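Local coordinates for MW1564 protein (Staphylococcus aureus, PDB 3NTV) that probably transfers a methyl group from S-adenosylmethionine to a hydroxyl of a caffeoyl-CoA-like or other acceptor, as a putative Rossmann-fold O-methyltransferase, at residues A[35-40]-A[55-60]; A[65-70]-A[87-92]; A[186-189]-A[194-197]. All coordinates share one frame; numbering follows the deposited sequence.

Interaction 1: A[35-40]-A[55-60]; sequences HQNSSI and VDRLTL. With SO4 (sulfate ion), chain C.
Asn37 and Arg57 make the closest approach here. The Asn37 amide comes to the edge of the Arg57 guanidinium, near the guanidinium plane, with ND2 of Asn37 2.9 Å from NH1 of Arg57. Two nitrogens face each other as modelled, so the amide orientation is doubtful; turned over, it may form a hydrogen bond. Arginine suits the place because it can span the 10.3 Å between CA of Asn37 and CA of Arg57: its CG stands anti to the backbone N (chi1 -177°), the chain bends once at chi2, and the rest runs out from the helix to the loop. A salt bridge from its NE to Asp61, one turn further along the same helix, helps fix the guanidinium.

Apolar contact is slight and involves the poorly ordered Gln36.

At the start of 55-60, Val55 N donates a nearly straight hydrogen bond (3.1 Å, 167°) to O4 of a sulfate, probably from the crystallisation liquor. Ala81 N, Ile82 N, Tyr84 N and Ser85 OG also bind this ion.

The contact ties the loop between helices 22-33 and 43-49 to the first turn of helix 57-70. Arg57 also packs on His33 of helix 22-33, Leu60 faces helix 84-90, and Ile209 of the second subunit packs against Gln36.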
loop_
_atom_site.group_PDB
_atom_site.type_symbol
_atom_site.label_atom_id
_atom_site.label_comp_id
_atom_site.label_asym_id
_atom_site.label_seq_id
_atom_site.Cartn_x
_atom_site.Cartn_y
_atom_site.Cartn_z
ATOM N N HIS A 35 -17.554 4.186 -5.606
ATOM C CA HIS A 35 -18.540 3.943 -4.546
ATOM C C HIS A 35 -18.188 4.709 -3.258
ATOM O O HIS A 35 -19.093 5.137 -2.540
ATOM C CB HIS A 35 -18.646 2.435 -4.243
ATOM C CG HIS A 35 -18.979 1.581 -5.433
ATOM N ND1 HIS A 35 -17.989 1.100 -6.280
ATOM C CD2 HIS A 35 -20.178 1.114 -5.854
ATOM C CE1 HIS A 35 -18.617 0.371 -7.190
ATOM N NE2 HIS A 35 -19.937 0.354 -6.977
ATOM N N GLN A 36 -16.878 4.887 -2.974
ATOM C CA GLN A 36 -16.386 5.599 -1.785
ATOM C C GLN A 36 -16.022 7.082 -2.027
ATOM O O GLN A 36 -15.236 7.662 -1.267
ATOM C CB GLN A 36 -15.285 4.799 -1.039
ATOM C CG GLN A 36 -13.977 4.580 -1.814
ATOM C CD GLN A 36 -13.196 3.389 -1.315
ATOM O OE1 GLN A 36 -13.678 2.248 -1.310
ATOM N NE2 GLN A 36 -11.952 3.621 -0.920
ATOM N N ASN A 37 -16.634 7.702 -3.059
ATOM C CA ASN A 37 -16.448 9.114 -3.399
ATOM C C ASN A 37 -16.990 10.020 -2.297
ATOM O O ASN A 37 -18.169 9.917 -1.937
ATOM C CB ASN A 37 -17.162 9.465 -4.720
ATOM C CG ASN A 37 -16.340 9.319 -5.977
ATOM O OD1 ASN A 37 -16.708 9.806 -7.044
ATOM N ND2 ASN A 37 -15.224 8.637 -5.899
ATOM N N SER A 38 -16.127 10.901 -1.764
ATOM C CA SER A 38 -16.516 11.888 -0.758
ATOM C C SER A 38 -16.972 13.158 -1.496
ATOM O O SER A 38 -16.776 13.258 -2.711
ATOM C CB SER A 38 -15.351 12.184 0.189
ATOM O OG SER A 38 -14.195 12.637 -0.496
ATOM N N SER A 39 -17.602 14.110 -0.776
ATOM C CA SER A 39 -18.079 15.382 -1.344
ATOM C C SER A 39 -16.947 16.216 -1.975
ATOM O O SER A 39 -17.180 16.907 -2.968
ATOM C CB SER A 39 -18.806 16.208 -0.283
ATOM O OG SER A 39 -18.070 16.276 0.929
ATOM N N ILE A 40 -15.728 16.115 -1.420
ATOM C CA ILE A 40 -14.550 16.850 -1.899
ATOM C C ILE A 40 -13.934 16.343 -3.219
ATOM O O ILE A 40 -13.148 17.064 -3.839
ATOM C CB ILE A 40 -13.503 17.171 -0.796
ATOM C CG1 ILE A 40 -13.023 15.908 -0.029
ATOM C CG2 ILE A 40 -13.992 18.308 0.131
ATOM C CD1 ILE A 40 -13.676 15.609 1.366
ATOM N N VAL A 55 -2.875 15.061 -5.283
ATOM C CA VAL A 55 -2.464 13.685 -4.990
ATOM C C VAL A 55 -3.297 12.717 -5.863
ATOM O O VAL A 55 -4.498 12.936 -6.028
ATOM C CB VAL A 55 -2.643 13.401 -3.468
ATOM C CG1 VAL A 55 -2.276 11.960 -3.112
ATOM C CG2 VAL A 55 -1.820 14.387 -2.635
ATOM N N ASP A 56 -2.674 11.651 -6.391
ATOM C CA ASP A 56 -3.421 10.697 -7.201
ATOM C C ASP A 56 -4.424 9.900 -6.380
ATOM O O ASP A 56 -4.212 9.646 -5.189
ATOM C CB ASP A 56 -2.500 9.797 -8.004
ATOM C CG ASP A 56 -1.763 10.561 -9.086
ATOM O OD1 ASP A 56 -2.427 11.042 -10.029
ATOM O OD2 ASP A 56 -0.547 10.755 -8.946
ATOM N N ARG A 57 -5.544 9.542 -7.011
ATOM C CA ARG A 57 -6.623 8.840 -6.343
ATOM C C ARG A 57 -6.231 7.545 -5.626
ATOM O O ARG A 57 -6.608 7.359 -4.470
ATOM C CB ARG A 57 -7.796 8.589 -7.306
ATOM C CG ARG A 57 -8.989 7.904 -6.633
ATOM C CD ARG A 57 -9.655 8.804 -5.581
ATOM N NE ARG A 57 -10.701 8.098 -4.842
ATOM C CZ ARG A 57 -11.974 8.037 -5.210
ATOM N NH1 ARG A 57 -12.381 8.634 -6.325
ATOM N NH2 ARG A 57 -12.846 7.355 -4.483
ATOM N N LEU A 58 -5.528 6.633 -6.315
ATOM C CA LEU A 58 -5.203 5.359 -5.664
ATOM C C LEU A 58 -4.210 5.550 -4.528
ATOM O O LEU A 58 -4.318 4.887 -3.496
ATOM C CB LEU A 58 -4.727 4.303 -6.684
ATOM C CG LEU A 58 -5.784 3.931 -7.751
ATOM C CD1 LEU A 58 -5.234 2.891 -8.714
ATOM C CD2 LEU A 58 -7.081 3.409 -7.118
ATOM N N THR A 59 -3.283 6.497 -4.698
ATOM C CA THR A 59 -2.309 6.833 -3.626
ATOM C C THR A 59 -3.077 7.386 -2.415
ATOM O O THR A 59 -2.843 6.970 -1.278
ATOM C CB THR A 59 -1.346 7.919 -4.148
ATOM O OG1 THR A 59 -0.484 7.292 -5.120
ATOM C CG2 THR A 59 -0.507 8.539 -3.027
ATOM N N LEU A 60 -3.982 8.331 -2.657
ATOM C CA LEU A 60 -4.780 8.911 -1.577
ATOM C C LEU A 60 -5.574 7.846 -0.858
ATOM O O LEU A 60 -5.584 7.822 0.362
ATOM C CB LEU A 60 -5.727 9.986 -2.131
ATOM C CG LEU A 60 -6.686 10.536 -1.098
ATOM C CD1 LEU A 60 -6.040 11.668 -0.314
ATOM C CD2 LEU A 60 -7.999 10.900 -1.741
HETATM S S SO4 C . -3.476 18.474 -2.499
HETATM O O1 SO4 C . -3.588 18.191 -1.048
HETATM O O2 SO4 C . -4.401 19.552 -2.812
HETATM O O3 SO4 C . -2.084 18.903 -2.794
HETATM O O4 SO4 C . -3.721 17.212 -3.222
#

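Interaction 2: A[65-70]-A[87-92]; sequences QLIRMN and MQFASI
The backbones of 65-70 and 87-92 come within 7.9 Å at the CA atoms of Ile67 and Phe89 and 8.0 Å at those of Arg68 and Ile92, a spacing bridged chiefly by isoleucine and phenylalanine side chains. Ile67 does most of the filling from its helix. Its two branches divide the work: CD1 reaches the CD1 corner of the Phe89 ring at 3.5 Å, whereas CG2 meets CD1 of Ile92 at 3.7 Å. With CG1 beside the backbone N (chi1 -76°) and CG2 beside the carbonyl carbon, the beta-branched residue can touch both partners at once. The large ring of Phe89 suits its buried place, for it also packs on Leu60 and Ile63 of helix 57-70.

Ile92 uses its own fork likewise, sending CD1 to Ile67 and laying CG2 4.1 Å from CG of Arg68; it rests on Lys64 as well. Arginine fits this outer position because CG can touch the isoleucine while the chain beyond runs back along its own helix toward Gln65. Arg68 also packs on Thr215 of the second subunit.

Ile67 and Phe89 both also rest on Ile75 of strand 74-78, so two helices share an apolar layer over a parallel strand, an arrangement typical of the Rossmann-like methyltransferase fold.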
loop_
_atom_site.group_PDB
_atom_site.type_symbol
_atom_site.label_atom_id
_atom_site.label_comp_id
_atom_site.label_asym_id
_atom_site.label_seq_id
_atom_site.Cartn_x
_atom_site.Cartn_y
_atom_site.Cartn_z
ATOM N N GLN A 65 -6.457 4.425 4.048
ATOM C CA GLN A 65 -6.491 3.109 4.667
ATOM C C GLN A 65 -5.429 3.009 5.780
ATOM O O GLN A 65 -5.688 2.435 6.827
ATOM C CB GLN A 65 -6.295 2.019 3.590
ATOM C CG GLN A 65 -6.746 0.638 4.021
ATOM C CD GLN A 65 -8.210 0.356 3.735
ATOM O OE1 GLN A 65 -8.551 -0.591 3.027
ATOM N NE2 GLN A 65 -9.114 1.137 4.304
ATOM N N LEU A 66 -4.238 3.599 5.551
ATOM C CA LEU A 66 -3.157 3.587 6.549
ATOM C C LEU A 66 -3.587 4.392 7.780
ATOM O O LEU A 66 -3.307 3.982 8.899
ATOM C CB LEU A 66 -1.865 4.172 5.944
ATOM C CG LEU A 66 -1.270 3.400 4.751
ATOM C CD1 LEU A 66 -0.044 4.103 4.190
ATOM C CD2 LEU A 66 -0.926 2.011 5.130
ATOM N N ILE A 67 -4.298 5.515 7.574
ATOM C CA ILE A 67 -4.815 6.343 8.663
ATOM C C ILE A 67 -5.789 5.494 9.511
ATOM O O ILE A 67 -5.687 5.469 10.732
ATOM C CB ILE A 67 -5.483 7.621 8.083
ATOM C CG1 ILE A 67 -4.415 8.621 7.632
ATOM C CG2 ILE A 67 -6.457 8.280 9.100
ATOM C CD1 ILE A 67 -4.935 9.673 6.639
ATOM N N ARG A 68 -6.692 4.763 8.850
ATOM C CA ARG A 68 -7.644 3.889 9.541
ATOM C C ARG A 68 -6.947 2.791 10.358
ATOM O O ARG A 68 -7.258 2.630 11.536
ATOM C CB ARG A 68 -8.600 3.242 8.533
ATOM C CG ARG A 68 -9.526 4.245 7.845
ATOM C CD ARG A 68 -10.531 3.522 6.956
ATOM N NE ARG A 68 -11.265 4.476 6.131
ATOM C CZ ARG A 68 -11.026 4.737 4.850
ATOM N NH1 ARG A 68 -10.124 4.028 4.172
ATOM N NH2 ARG A 68 -11.714 5.678 4.224
HETATM N N MSE A 69 -6.002 2.045 9.742
HETATM C CA MSE A 69 -5.289 0.946 10.399
HETATM C C MSE A 69 -4.477 1.393 11.602
HETATM O O MSE A 69 -4.407 0.676 12.595
HETATM C CB MSE A 69 -4.283 0.330 9.425
HETATM C CG MSE A 69 -4.891 -0.438 8.307
HETATM SE SE MSE A 69 -3.406 -0.896 7.155
HETATM C CE MSE A 69 -2.197 -1.329 8.317
ATOM N N ASN A 70 -3.820 2.557 11.486
ATOM C CA ASN A 70 -2.946 3.057 12.543
ATOM C C ASN A 70 -3.628 4.004 13.524
ATOM O O ASN A 70 -2.937 4.508 14.425
ATOM C CB ASN A 70 -1.758 3.771 11.932
ATOM C CG ASN A 70 -0.817 2.840 11.269
ATOM O OD1 ASN A 70 0.023 2.202 11.904
ATOM N ND2 ASN A 70 -0.982 2.730 9.977
HETATM N N MSE A 87 -8.292 17.831 3.412
HETATM C CA MSE A 87 -9.722 17.608 3.640
HETATM C C MSE A 87 -10.100 16.141 3.511
HETATM O O MSE A 87 -10.894 15.650 4.302
HETATM C CB MSE A 87 -10.562 18.469 2.711
HETATM C CG MSE A 87 -10.370 19.951 2.987
HETATM SE SE MSE A 87 -11.511 21.058 1.862
HETATM C CE MSE A 87 -10.726 20.649 0.202
ATOM N N GLN A 88 -9.463 15.406 2.570
ATOM C CA GLN A 88 -9.731 13.978 2.432
ATOM C C GLN A 88 -9.343 13.239 3.715
ATOM O O GLN A 88 -10.098 12.405 4.191
ATOM C CB GLN A 88 -9.009 13.401 1.198
ATOM C CG GLN A 88 -9.672 13.807 -0.122
ATOM C CD GLN A 88 -10.898 12.982 -0.462
ATOM O OE1 GLN A 88 -11.448 12.278 0.368
ATOM N NE2 GLN A 88 -11.342 13.034 -1.711
ATOM N N PHE A 89 -8.203 13.602 4.320
ATOM C CA PHE A 89 -7.788 12.955 5.572
ATOM C C PHE A 89 -8.720 13.354 6.722
ATOM O O PHE A 89 -9.120 12.492 7.503
ATOM C CB PHE A 89 -6.338 13.322 5.933
ATOM C CG PHE A 89 -5.280 12.978 4.897
ATOM C CD1 PHE A 89 -5.451 11.907 4.030
ATOM C CD2 PHE A 89 -4.094 13.699 4.828
ATOM C CE1 PHE A 89 -4.455 11.566 3.103
ATOM C CE2 PHE A 89 -3.112 13.366 3.891
ATOM C CZ PHE A 89 -3.307 12.306 3.036
ATOM N N ALA A 90 -9.051 14.656 6.832
ATOM C CA ALA A 90 -9.931 15.136 7.902
ATOM C C ALA A 90 -11.334 14.531 7.788
ATOM O O ALA A 90 -11.993 14.331 8.811
ATOM C CB ALA A 90 -10.018 16.653 7.864
ATOM N N SER A 91 -11.763 14.180 6.545
ATOM C CA SER A 91 -13.090 13.594 6.324
ATOM C C SER A 91 -13.269 12.219 6.935
ATOM O O SER A 91 -14.407 11.757 7.089
ATOM C CB SER A 91 -13.452 13.593 4.839
ATOM O OG SER A 91 -12.777 12.538 4.167
ATOM N N ILE A 92 -12.151 11.522 7.245
ATOM C CA ILE A 92 -12.227 10.176 7.807
ATOM C C ILE A 92 -12.864 10.118 9.211
ATOM O O ILE A 92 -13.648 9.198 9.518
ATOM C CB ILE A 92 -10.833 9.495 7.770
ATOM C CG1 ILE A 92 -10.306 9.393 6.339
ATOM C CG2 ILE A 92 -10.851 8.114 8.492
ATOM C CD1 ILE A 92 -8.750 9.084 6.291
#

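Interaction 3: A[186-189]-A[194-197]; sequences IGIV and VRQM
Ile188 lays its side chain over the start of the aliphatic arm of Arg195 and against one methyl of Val194. Its CD1 lies 3.9 Å from CG of Arg195, while its CG2 meets CG1 of Val194 at 3.7 Å. Here CG1 of Ile188 sits between the backbone N and the carbonyl carbon (chi1 70°), a setting that carries CD1 to the arginine and directs CG2, beside the backbone N, to the valine. A beta-branched residue suits the spot because its two arms diverge close to the main chain, where the backbones are only 5.7 Å apart between the CA atoms of Ile188 and Arg195. Val194, branched as well, points its CB toward the 186-189 segment and needs no long chain to close the gap.

The polar half of the contact belongs to Arg195. Its methylenes pass beside Ile188 O, with CG 3.2 Å from that oxygen, and the chain then bends at chi3 (-58°) to bring the guanidinium back to the same carbonyl. NH1 donates to Ile188 O at 3.0 Å, arriving in the carbonyl plane on a lone pair, with a moderately bent N-H...O angle of 149°. Val189 O also lies near NH1, at 3.1 Å. Arginine is apt because one residue supplies both an apolar stem for the isoleucine and a donor for a main-chain oxygen of the 3-10 segment.

Phe182 packs on both Ile188 and Val194, and Tyr179 adds to the valine side. The arrangement is a 3-10 segment leading into, and packing back on, the first turns of helix 192-209 at the protein surface. Ser191, immediately before that helix, marks its start: its OG accepts the N-H of Val194, the third helical residue.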
loop_
_atom_site.group_PDB
_atom_site.type_symbol
_atom_site.label_atom_id
_atom_site.label_comp_id
_atom_site.label_asym_id
_atom_site.label_seq_id
_atom_site.Cartn_x
_atom_site.Cartn_y
_atom_site.Cartn_z
ATOM N N ILE A 186 14.657 7.521 -20.441
ATOM C CA ILE A 186 15.671 8.145 -21.302
ATOM C C ILE A 186 15.244 9.577 -21.632
ATOM O O ILE A 186 16.101 10.456 -21.741
ATOM C CB ILE A 186 15.937 7.288 -22.582
ATOM C CG1 ILE A 186 16.689 5.977 -22.235
ATOM C CG2 ILE A 186 16.674 8.097 -23.684
ATOM C CD1 ILE A 186 18.267 6.004 -22.252
ATOM N N GLY A 187 13.924 9.793 -21.717
ATOM C CA GLY A 187 13.284 11.072 -22.027
ATOM C C GLY A 187 13.691 12.248 -21.162
ATOM O O GLY A 187 13.439 13.399 -21.535
ATOM N N ILE A 188 14.366 11.978 -20.022
ATOM C CA ILE A 188 14.916 13.029 -19.158
ATOM C C ILE A 188 15.967 13.869 -19.910
ATOM O O ILE A 188 16.269 14.979 -19.478
ATOM C CB ILE A 188 15.460 12.510 -17.798
ATOM C CG1 ILE A 188 16.757 11.668 -17.965
ATOM C CG2 ILE A 188 14.347 11.769 -17.013
ATOM C CD1 ILE A 188 17.597 11.482 -16.703
ATOM N N VAL A 189 16.504 13.347 -21.040
ATOM C CA VAL A 189 17.466 14.093 -21.872
ATOM C C VAL A 189 16.838 15.396 -22.427
ATOM O O VAL A 189 17.561 16.291 -22.854
ATOM C CB VAL A 189 18.057 13.242 -23.038
ATOM C CG1 VAL A 189 18.897 12.084 -22.517
ATOM C CG2 VAL A 189 16.972 12.744 -23.997
ATOM N N VAL A 194 13.889 18.404 -15.216
ATOM C CA VAL A 194 13.506 17.006 -14.927
ATOM C C VAL A 194 14.734 16.231 -14.446
ATOM O O VAL A 194 14.657 15.550 -13.435
ATOM C CB VAL A 194 12.789 16.336 -16.125
ATOM C CG1 VAL A 194 12.597 14.839 -15.892
ATOM C CG2 VAL A 194 11.448 17.006 -16.375
ATOM N N ARG A 195 15.901 16.424 -15.099
ATOM C CA ARG A 195 17.136 15.769 -14.639
ATOM C C ARG A 195 17.518 16.147 -13.224
ATOM O O ARG A 195 17.874 15.267 -12.431
ATOM C CB ARG A 195 18.304 16.045 -15.598
ATOM C CG ARG A 195 18.088 15.355 -16.926
ATOM C CD ARG A 195 19.320 15.396 -17.821
ATOM N NE ARG A 195 19.791 16.756 -18.132
ATOM C CZ ARG A 195 19.360 17.496 -19.149
ATOM N NH1 ARG A 195 18.390 17.051 -19.939
ATOM N NH2 ARG A 195 19.883 18.696 -19.374
ATOM N N GLN A 196 17.413 17.442 -12.880
ATOM C CA GLN A 196 17.741 17.929 -11.535
ATOM C C GLN A 196 16.791 17.286 -10.503
ATOM O O GLN A 196 17.240 16.872 -9.437
ATOM C CB GLN A 196 17.616 19.454 -11.463
ATOM C CG GLN A 196 18.718 20.196 -12.211
ATOM C CD GLN A 196 18.510 21.681 -12.098
ATOM O OE1 GLN A 196 17.686 22.279 -12.798
ATOM N NE2 GLN A 196 19.226 22.302 -11.179
HETATM N N MSE A 197 15.498 17.172 -10.847
HETATM C CA MSE A 197 14.492 16.568 -9.965
HETATM C C MSE A 197 14.693 15.074 -9.791
HETATM O O MSE A 197 14.552 14.559 -8.682
HETATM C CB MSE A 197 13.078 16.886 -10.454
HETATM C CG MSE A 197 12.758 18.380 -10.427
HETATM SE SE MSE A 197 12.770 19.148 -8.612
HETATM C CE MSE A 197 14.553 19.990 -8.672
#

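Overall arrangement
Along the chain the three contacts follow in series, all in a single O-methyltransferase domain. Interactions 1 and 2 are neighbours, their centres 11 Å apart, and share helix 57-70: the first uses its beginning, the second its end. They also meet directly, through a probable hydrogen bond between Ser38 OG and Gln88 OE1 and through Leu60 packing on Phe89, so loop 35-40, helix 57-70 and helix 84-90 form one connected patch beside the Rossmann-like sheet. The second subunit packs on loop 35-40 and helix 57-70, placing this patch at the dimer interface. Interaction 3 stands apart, its centre 30 Å and 34 Å from the other two; across the chain's centre from interaction 2, it is a separate surface element leading into helix 192-209.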